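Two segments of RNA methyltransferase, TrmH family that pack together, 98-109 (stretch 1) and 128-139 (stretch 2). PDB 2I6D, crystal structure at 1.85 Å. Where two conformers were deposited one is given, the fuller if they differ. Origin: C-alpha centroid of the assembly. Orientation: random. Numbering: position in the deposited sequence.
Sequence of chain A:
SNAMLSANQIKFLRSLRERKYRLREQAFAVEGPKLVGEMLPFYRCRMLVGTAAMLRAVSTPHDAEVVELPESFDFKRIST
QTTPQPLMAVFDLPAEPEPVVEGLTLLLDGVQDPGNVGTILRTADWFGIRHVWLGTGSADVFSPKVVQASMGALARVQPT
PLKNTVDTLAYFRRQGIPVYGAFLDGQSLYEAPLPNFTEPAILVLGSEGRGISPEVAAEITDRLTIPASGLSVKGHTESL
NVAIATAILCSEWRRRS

Stretch 1, residues 98-109: EPVVEGLTLLLD
Stretch 2 128-139: GIRHVWLGTGSA

Two neighbouring strands, one starting at Leu104 and the other spanning 131-134, run parallel (20° between their directions, axes 4.7 Å apart at closest), with Leu106 beside Val132, Leu107 beside Trp133 (CA-CA 4.6 Å) and Leu108 beside Leu134. Backbone angles are extended, from -90/140 at Leu106 to -121/124 at Leu107 and -101/148 at Trp133. The hydrogen-bond ladder alternates as parallel pairing requires: Leu106 N to His131 O (3.3 Å), Trp133 N to Leu106 O (2.7 Å, nearly straight at 178°), Leu108 N to Trp133 O (2.9 Å) and Gly135 N to Leu108 O (2.8 Å). Leu108 O also accepts from Ser138 OG (2.8 Å; Ser138 chi1 m), which the type II turn Gly135-Ser138, closed by Ser138 N to Gly135 O (3.1 Å), brings back to the strand.

Thr105, Leu107, His131 and Trp133 share one face of the sheet. The Trp133 ring (chi1 m, chi2 -17°) is sandwiched: Pro99 CB lies 3.6 Å from Trp133 CE2 over one face, Thr105 CG2 3.5 Å from the same atom over the opposite face. At its edge Trp133 NE1 donates to Val100 O (3.0 Å, bent to 137°), tying the loop before the strand to the indole; Leu107 CD2 (chi1 t, chi2 m) reaches Trp133 CB at 3.2 Å. Val100 CG1 covers a face of the His131 ring.

On the other face, Leu106 and Leu108, both mt, pack with Val132 and Leu134; Leu108 CD1 meets Leu134 CD2 at 3.7 Å. Ile129 CD1 touches Leu104 CG at 3.4 Å.

Glu102 (chi1 m, chi2 t) is the charged link: its OE2 accepts from His131 NE2 (2.7 Å, 169°) and forms a longer salt bridge to Arg130 NH2 (3.6 Å).

Where direct pairing lapses, one water bridges Glu102 O and Leu104 O (both 2.7 Å) to Arg130 N (3.1 Å); another joins Asp109 OD1 (2.5 Å) to Thr136 N (2.9 Å).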

ATOM      1  N   GLU A  98       0.714  -0.761 -15.368  1.00 43.07           N
ATOM      2  CA  GLU A  98      -0.667  -0.617 -15.769  1.00 42.34           C
ATOM      3  C   GLU A  98      -1.514  -1.126 -14.598  1.00 39.85           C
ATOM      4  O   GLU A  98      -1.138  -2.114 -13.942  1.00 40.37           O
ATOM      5  CB  GLU A  98      -0.944  -1.497 -16.984  1.00 42.47           C
ATOM      6  CG  GLU A  98      -1.335  -0.776 -18.225  1.00 45.92           C
ATOM      7  CD  GLU A  98      -2.441   0.218 -18.001  1.00 47.54           C
ATOM      8  OE1 GLU A  98      -3.555  -0.194 -17.564  1.00 49.23           O
ATOM      9  OE2 GLU A  98      -2.179   1.413 -18.275  1.00 46.02           O
ATOM     10  N   PRO A  99      -2.622  -0.433 -14.283  1.00 37.62           N
ATOM     11  CA  PRO A  99      -3.499  -1.031 -13.270  1.00 35.56           C
ATOM     12  C   PRO A  99      -4.118  -2.326 -13.792  1.00 34.64           C
ATOM     13  O   PRO A  99      -4.518  -2.399 -14.959  1.00 34.38           O
ATOM     14  CB  PRO A  99      -4.593   0.023 -13.086  1.00 35.69           C
ATOM     15  CG  PRO A  99      -4.570   0.833 -14.323  1.00 35.42           C
ATOM     16  CD  PRO A  99      -3.131   0.867 -14.753  1.00 37.03           C
ATOM     17  N   VAL A 100      -4.207  -3.316 -12.912  1.00 33.65           N
ATOM     18  CA  VAL A 100      -4.686  -4.633 -13.238  1.00 33.41           C
ATOM     19  C   VAL A 100      -5.857  -4.919 -12.282  1.00 32.87           C
ATOM     20  O   VAL A 100      -5.798  -4.548 -11.090  1.00 34.63           O
ATOM     21  CB  VAL A 100      -3.520  -5.675 -13.067  1.00 33.27           C
ATOM     22  CG1 VAL A 100      -4.041  -7.102 -12.935  1.00 33.55           C
ATOM     23  CG2 VAL A 100      -2.506  -5.553 -14.226  1.00 33.42           C
ATOM     24  N   VAL A 101      -6.929  -5.514 -12.807  1.00 31.84           N
ATOM     25  CA  VAL A 101      -8.024  -6.032 -11.951  1.00 31.49           C
ATOM     26  C   VAL A 101      -7.899  -7.549 -11.880  1.00 31.60           C
ATOM     27  O   VAL A 101      -8.031  -8.219 -12.893  1.00 30.19           O
ATOM     28  CB  VAL A 101      -9.461  -5.672 -12.468  1.00 31.72           C
ATOM     29  CG1 VAL A 101     -10.550  -6.164 -11.465  1.00 34.13           C
ATOM     30  CG2 VAL A 101      -9.632  -4.174 -12.693  1.00 32.26           C
ATOM     31  N   GLU A 102      -7.640  -8.106 -10.691  1.00 31.86           N
ATOM     32  CA  GLU A 102      -7.655  -9.568 -10.540  1.00 33.30           C
ATOM     33  C   GLU A 102      -8.403  -9.786  -9.239  1.00 32.56           C
ATOM     34  O   GLU A 102      -7.868  -9.524  -8.175  1.00 32.64           O
ATOM     35  CB  GLU A 102      -6.240 -10.179 -10.474  1.00 32.58           C
ATOM     36  CG  GLU A 102      -5.483 -10.084 -11.814  1.00 37.80           C
ATOM     37  CD  GLU A 102      -4.002 -10.499 -11.774  1.00 36.75           C
ATOM     38  OE1 GLU A 102      -3.555 -11.064 -12.807  1.00 41.21           O
ATOM     39  OE2 GLU A 102      -3.292 -10.242 -10.757  1.00 38.92           O
ATOM     40  N   GLY A 103      -9.660 -10.204  -9.345  1.00 32.42           N
ATOM     41  CA  GLY A 103     -10.548 -10.243  -8.199  1.00 31.33           C
ATOM     42  C   GLY A 103     -10.907  -8.857  -7.681  1.00 30.91           C
ATOM     43  O   GLY A 103     -10.716  -7.829  -8.367  1.00 29.82           O
ATOM     44  N   LEU A 104     -11.427  -8.821  -6.457  1.00 30.84           N
ATOM     45  CA  LEU A 104     -11.786  -7.574  -5.839  1.00 31.93           C
ATOM     46  C   LEU A 104     -10.531  -6.700  -5.728  1.00 31.77           C
ATOM     47  O   LEU A 104      -9.491  -7.132  -5.181  1.00 31.79           O
ATOM     48  CB  LEU A 104     -12.367  -7.844  -4.446  1.00 31.07           C
ATOM     49  CG  LEU A 104     -12.601  -6.605  -3.592  1.00 32.06           C
ATOM     50  CD1 LEU A 104     -13.611  -5.644  -4.337  1.00 33.37           C
ATOM     51  CD2 LEU A 104     -13.132  -7.062  -2.209  1.00 32.63           C
ATOM     52  N   THR A 105     -10.662  -5.482  -6.237  1.00 31.68           N
ATOM     53  CA  THR A 105      -9.563  -4.546  -6.381  1.00 31.32           C
ATOM     54  C   THR A 105      -9.985  -3.246  -5.719  1.00 32.62           C
ATOM     55  O   THR A 105     -11.055  -2.710  -6.027  1.00 32.50           O
ATOM     56  CB  THR A 105      -9.295  -4.320  -7.879  1.00 31.81           C
ATOM     57  OG1 THR A 105      -8.924  -5.576  -8.470  1.00 30.46           O
ATOM     58  CG2 THR A 105      -8.169  -3.277  -8.113  1.00 30.88           C
ATOM     59  N   LEU A 106      -9.153  -2.744  -4.805  1.00 30.97           N
ATOM     60  CA  LEU A 106      -9.442  -1.508  -4.102  1.00 30.78           C
ATOM     61  C   LEU A 106      -8.885  -0.326  -4.846  1.00 30.81           C
ATOM     62  O   LEU A 106      -7.782  -0.406  -5.433  1.00 32.06           O
ATOM     63  CB  LEU A 106      -8.859  -1.525  -2.679  1.00 29.98           C
ATOM     64  CG  LEU A 106      -9.248  -2.723  -1.847  1.00 30.72           C
ATOM     65  CD1 LEU A 106      -8.617  -2.512  -0.454  1.00 34.69           C
ATOM     66  CD2 LEU A 106     -10.788  -2.863  -1.792  1.00 31.97           C
ATOM     67  N   LEU A 107      -9.664   0.755  -4.871  0.50 30.56           N
ATOM     68  CA  LEU A 107      -9.146   2.023  -5.327  0.50 30.48           C
ATOM     69  C   LEU A 107      -9.300   3.029  -4.191  0.50 30.61           C
ATOM     70  O   LEU A 107     -10.395   3.236  -3.679  0.50 30.39           O
ATOM     71  CB  LEU A 107      -9.874   2.511  -6.588  0.50 30.51           C
ATOM     72  CG  LEU A 107      -9.331   3.775  -7.291  0.50 31.60           C
ATOM     73  CD1 LEU A 107      -9.672   5.049  -6.555  0.50 32.60           C
ATOM     74  CD2 LEU A 107      -7.863   3.735  -7.518  0.50 34.78           C
ATOM     75  N   LEU A 108      -8.193   3.642  -3.810  1.00 30.25           N
ATOM     76  CA  LEU A 108      -8.196   4.655  -2.758  1.00 31.86           C
ATOM     77  C   LEU A 108      -8.186   6.010  -3.433  1.00 31.65           C
ATOM     78  O   LEU A 108      -7.176   6.408  -4.023  1.00 32.18           O
ATOM     79  CB  LEU A 108      -6.962   4.506  -1.870  1.00 32.26           C
ATOM     80  CG  LEU A 108      -6.743   3.113  -1.271  1.00 33.83           C
ATOM     81  CD1 LEU A 108      -5.700   3.250  -0.172  1.00 36.30           C
ATOM     82  CD2 LEU A 108      -8.068   2.513  -0.725  1.00 34.10           C
ATOM     83  N   ASP A 109      -9.311   6.721  -3.355  1.00 31.99           N
ATOM     84  CA  ASP A 109      -9.451   8.052  -4.010  1.00 32.39           C
ATOM     85  C   ASP A 109      -9.157   9.155  -2.990  1.00 32.70           C
ATOM     86  O   ASP A 109     -10.048   9.507  -2.211  1.00 32.96           O
ATOM     87  CB  ASP A 109     -10.898   8.238  -4.524  1.00 32.29           C
ATOM     88  CG  ASP A 109     -11.142   9.603  -5.171  1.00 33.71           C
ATOM     89  OD1 ASP A 109     -10.181  10.211  -5.691  1.00 34.29           O
ATOM     90  OD2 ASP A 109     -12.316  10.068  -5.202  1.00 33.70           O
ATOM     91  N   GLY A 128      -6.850 -11.190   1.309  1.00 30.91           N
ATOM     92  CA  GLY A 128      -6.318 -11.767   0.059  1.00 31.59           C
ATOM     93  C   GLY A 128      -6.611 -10.904  -1.170  1.00 31.46           C
ATOM     94  O   GLY A 128      -6.647 -11.414  -2.302  1.00 31.31           O
ATOM     95  N   ILE A 129      -6.831  -9.600  -0.956  1.00 30.84           N
ATOM     96  CA  ILE A 129      -6.904  -8.643  -2.058  1.00 31.92           C
ATOM     97  C   ILE A 129      -5.557  -8.596  -2.800  1.00 31.47           C
ATOM     98  O   ILE A 129      -4.504  -8.476  -2.176  1.00 32.29           O
ATOM     99  CB  ILE A 129      -7.231  -7.194  -1.532  1.00 33.23           C
ATOM    100  CG1 ILE A 129      -8.627  -7.139  -0.879  1.00 34.27           C
ATOM    101  CG2 ILE A 129      -6.993  -6.110  -2.635  1.00 33.57           C
ATOM    102  CD1 ILE A 129      -9.733  -6.608  -1.690  1.00 36.92           C
ATOM    103  N   ARG A 130      -5.563  -8.742  -4.115  1.00 30.31           N
ATOM    104  CA  ARG A 130      -4.293  -8.788  -4.843  1.00 31.00           C
ATOM    105  C   ARG A 130      -3.799  -7.468  -5.373  1.00 31.11           C
ATOM    106  O   ARG A 130      -2.598  -7.334  -5.695  1.00 31.12           O
ATOM    107  CB  ARG A 130      -4.391  -9.799  -5.987  1.00 30.95           C
ATOM    108  CG  ARG A 130      -4.487 -11.240  -5.431  1.00 35.47           C
ATOM    109  CD  ARG A 130      -5.179 -12.134  -6.397  1.00 41.18           C
ATOM    110  NE  ARG A 130      -4.389 -12.338  -7.606  1.00 46.35           N
ATOM    111  CZ  ARG A 130      -4.460 -13.433  -8.345  1.00 47.41           C
ATOM    112  NH1 ARG A 130      -5.273 -14.410  -7.966  1.00 49.35           N
ATOM    113  NH2 ARG A 130      -3.715 -13.561  -9.438  1.00 49.32           N
ATOM    114  N   HIS A 131      -4.706  -6.495  -5.491  1.00 30.77           N
ATOM    115  CA  HIS A 131      -4.353  -5.209  -6.111  1.00 31.28           C
ATOM    116  C   HIS A 131      -4.997  -4.084  -5.403  1.00 30.97           C
ATOM    117  O   HIS A 131      -6.191  -4.142  -5.092  1.00 31.04           O
ATOM    118  CB  HIS A 131      -4.772  -5.146  -7.609  1.00 31.26           C
ATOM    119  CG  HIS A 131      -4.010  -6.093  -8.467  1.00 30.51           C
ATOM    120  ND1 HIS A 131      -2.783  -5.779  -9.000  1.00 31.37           N
ATOM    121  CD2 HIS A 131      -4.263  -7.374  -8.825  1.00 30.41           C
ATOM    122  CE1 HIS A 131      -2.322  -6.819  -9.677  1.00 31.28           C
ATOM    123  NE2 HIS A 131      -3.202  -7.799  -9.587  1.00 31.66           N
ATOM    124  N   VAL A 132      -4.201  -3.048  -5.149  1.00 32.29           N
ATOM    125  CA  VAL A 132      -4.707  -1.822  -4.503  1.00 32.29           C
ATOM    126  C   VAL A 132      -4.205  -0.677  -5.374  1.00 31.26           C
ATOM    127  O   VAL A 132      -2.989  -0.493  -5.576  1.00 32.08           O
ATOM    128  CB  VAL A 132      -4.230  -1.642  -3.021  1.00 32.22           C
ATOM    129  CG1 VAL A 132      -4.617  -0.258  -2.482  1.00 33.79           C
ATOM    130  CG2 VAL A 132      -4.802  -2.750  -2.104  1.00 33.61           C
ATOM    131  N   TRP A 133      -5.145   0.096  -5.899  1.00 29.54           N
ATOM    132  CA  TRP A 133      -4.789   1.220  -6.723  1.00 29.08           C
ATOM    133  C   TRP A 133      -4.890   2.494  -5.914  1.00 28.78           C
ATOM    134  O   TRP A 133      -5.739   2.601  -5.020  1.00 29.02           O
ATOM    135  CB  TRP A 133      -5.745   1.349  -7.924  1.00 28.52           C
ATOM    136  CG  TRP A 133      -5.873   0.156  -8.834  1.00 27.42           C
ATOM    137  CD1 TRP A 133      -5.038  -0.935  -8.940  1.00 28.75           C
ATOM    138  CD2 TRP A 133      -6.869   0.009  -9.814  1.00 27.91           C
ATOM    139  NE1 TRP A 133      -5.515  -1.782  -9.922  1.00 28.77           N
ATOM    140  CE2 TRP A 133      -6.647  -1.220 -10.468  1.00 28.61           C
ATOM    141  CE3 TRP A 133      -7.972   0.794 -10.186  1.00 27.60           C
ATOM    142  CZ2 TRP A 133      -7.489  -1.689 -11.482  1.00 26.19           C
ATOM    143  CZ3 TRP A 133      -8.814   0.332 -11.207  1.00 29.93           C
ATOM    144  CH2 TRP A 133      -8.548  -0.903 -11.853  1.00 27.97           C
ATOM    145  N   LEU A 134      -4.043   3.459  -6.228  1.00 28.17           N
ATOM    146  CA  LEU A 134      -3.986   4.699  -5.460  1.00 29.54           C
ATOM    147  C   LEU A 134      -4.270   5.893  -6.359  1.00 29.39           C
ATOM    148  O   LEU A 134      -3.524   6.194  -7.309  1.00 30.00           O
ATOM    149  CB  LEU A 134      -2.617   4.824  -4.758  1.00 30.18           C
ATOM    150  CG  LEU A 134      -2.506   3.621  -3.830  1.00 33.35           C
ATOM    151  CD1 LEU A 134      -1.260   2.759  -4.076  1.00 37.73           C
ATOM    152  CD2 LEU A 134      -2.744   3.952  -2.369  1.00 33.62           C
ATOM    153  N   GLY A 135      -5.368   6.574  -6.091  1.00 28.63           N
ATOM    154  CA  GLY A 135      -5.738   7.703  -6.935  1.00 28.50           C
ATOM    155  C   GLY A 135      -5.145   9.010  -6.472  1.00 30.08           C
ATOM    156  O   GLY A 135      -4.305   9.041  -5.573  1.00 30.06           O
ATOM    157  N   THR A 136      -5.635  10.090  -7.081  1.00 30.04           N
ATOM    158  CA  THR A 136      -5.196  11.448  -6.853  1.00 30.76           C
ATOM    159  C   THR A 136      -5.118  11.798  -5.376  1.00 30.04           C
ATOM    160  O   THR A 136      -6.119  11.739  -4.675  1.00 31.53           O
ATOM    161  CB  THR A 136      -6.183  12.447  -7.545  1.00 31.38           C
ATOM    162  OG1 THR A 136      -6.201  12.195  -8.955  1.00 34.23           O
ATOM    163  CG2 THR A 136      -5.794  13.921  -7.291  1.00 30.22           C
ATOM    164  N   GLY A 137      -3.930  12.154  -4.915  1.00 28.37           N
ATOM    165  CA  GLY A 137      -3.783  12.690  -3.578  1.00 28.55           C
ATOM    166  C   GLY A 137      -3.659  11.640  -2.482  1.00 28.10           C
ATOM    167  O   GLY A 137      -3.537  11.995  -1.319  1.00 29.66           O
ATOM    168  N   SER A 138      -3.666  10.366  -2.837  1.00 26.88           N
ATOM    169  CA  SER A 138      -3.457   9.298  -1.833  1.00 26.60           C
ATOM    170  C   SER A 138      -1.999   9.223  -1.359  1.00 26.34           C
ATOM    171  O   SER A 138      -1.084   9.688  -2.043  1.00 25.20           O
ATOM    172  CB  SER A 138      -3.940   7.953  -2.367  1.00 25.99           C
ATOM    173  OG  SER A 138      -5.357   7.981  -2.500  1.00 28.03           O
ATOM    174  N   ALA A 139      -1.793   8.704  -0.155  1.00 26.01           N
ATOM    175  CA  ALA A 139      -0.447   8.596   0.432  1.00 27.19           C
ATOM    176  C   ALA A 139       0.465   7.742  -0.441  1.00 27.73           C
ATOM    177  O   ALA A 139      -0.008   6.867  -1.165  1.00 28.02           O
ATOM    178  CB  ALA A 139      -0.528   8.023   1.856  1.00 26.63           C
TER
HETATM  179  O   HOH W   1      -2.343  -3.158 -10.797  1.00 56.38           O
HETATM  180  O   HOH W   2      -8.197  -9.500  -5.454  1.00 29.98           O
HETATM  181  O   HOH W   3      -8.514   9.705  -7.552  1.00 41.82           O
HETATM  182  O   HOH W   4      -9.249  12.731  -4.821  1.00 49.97           O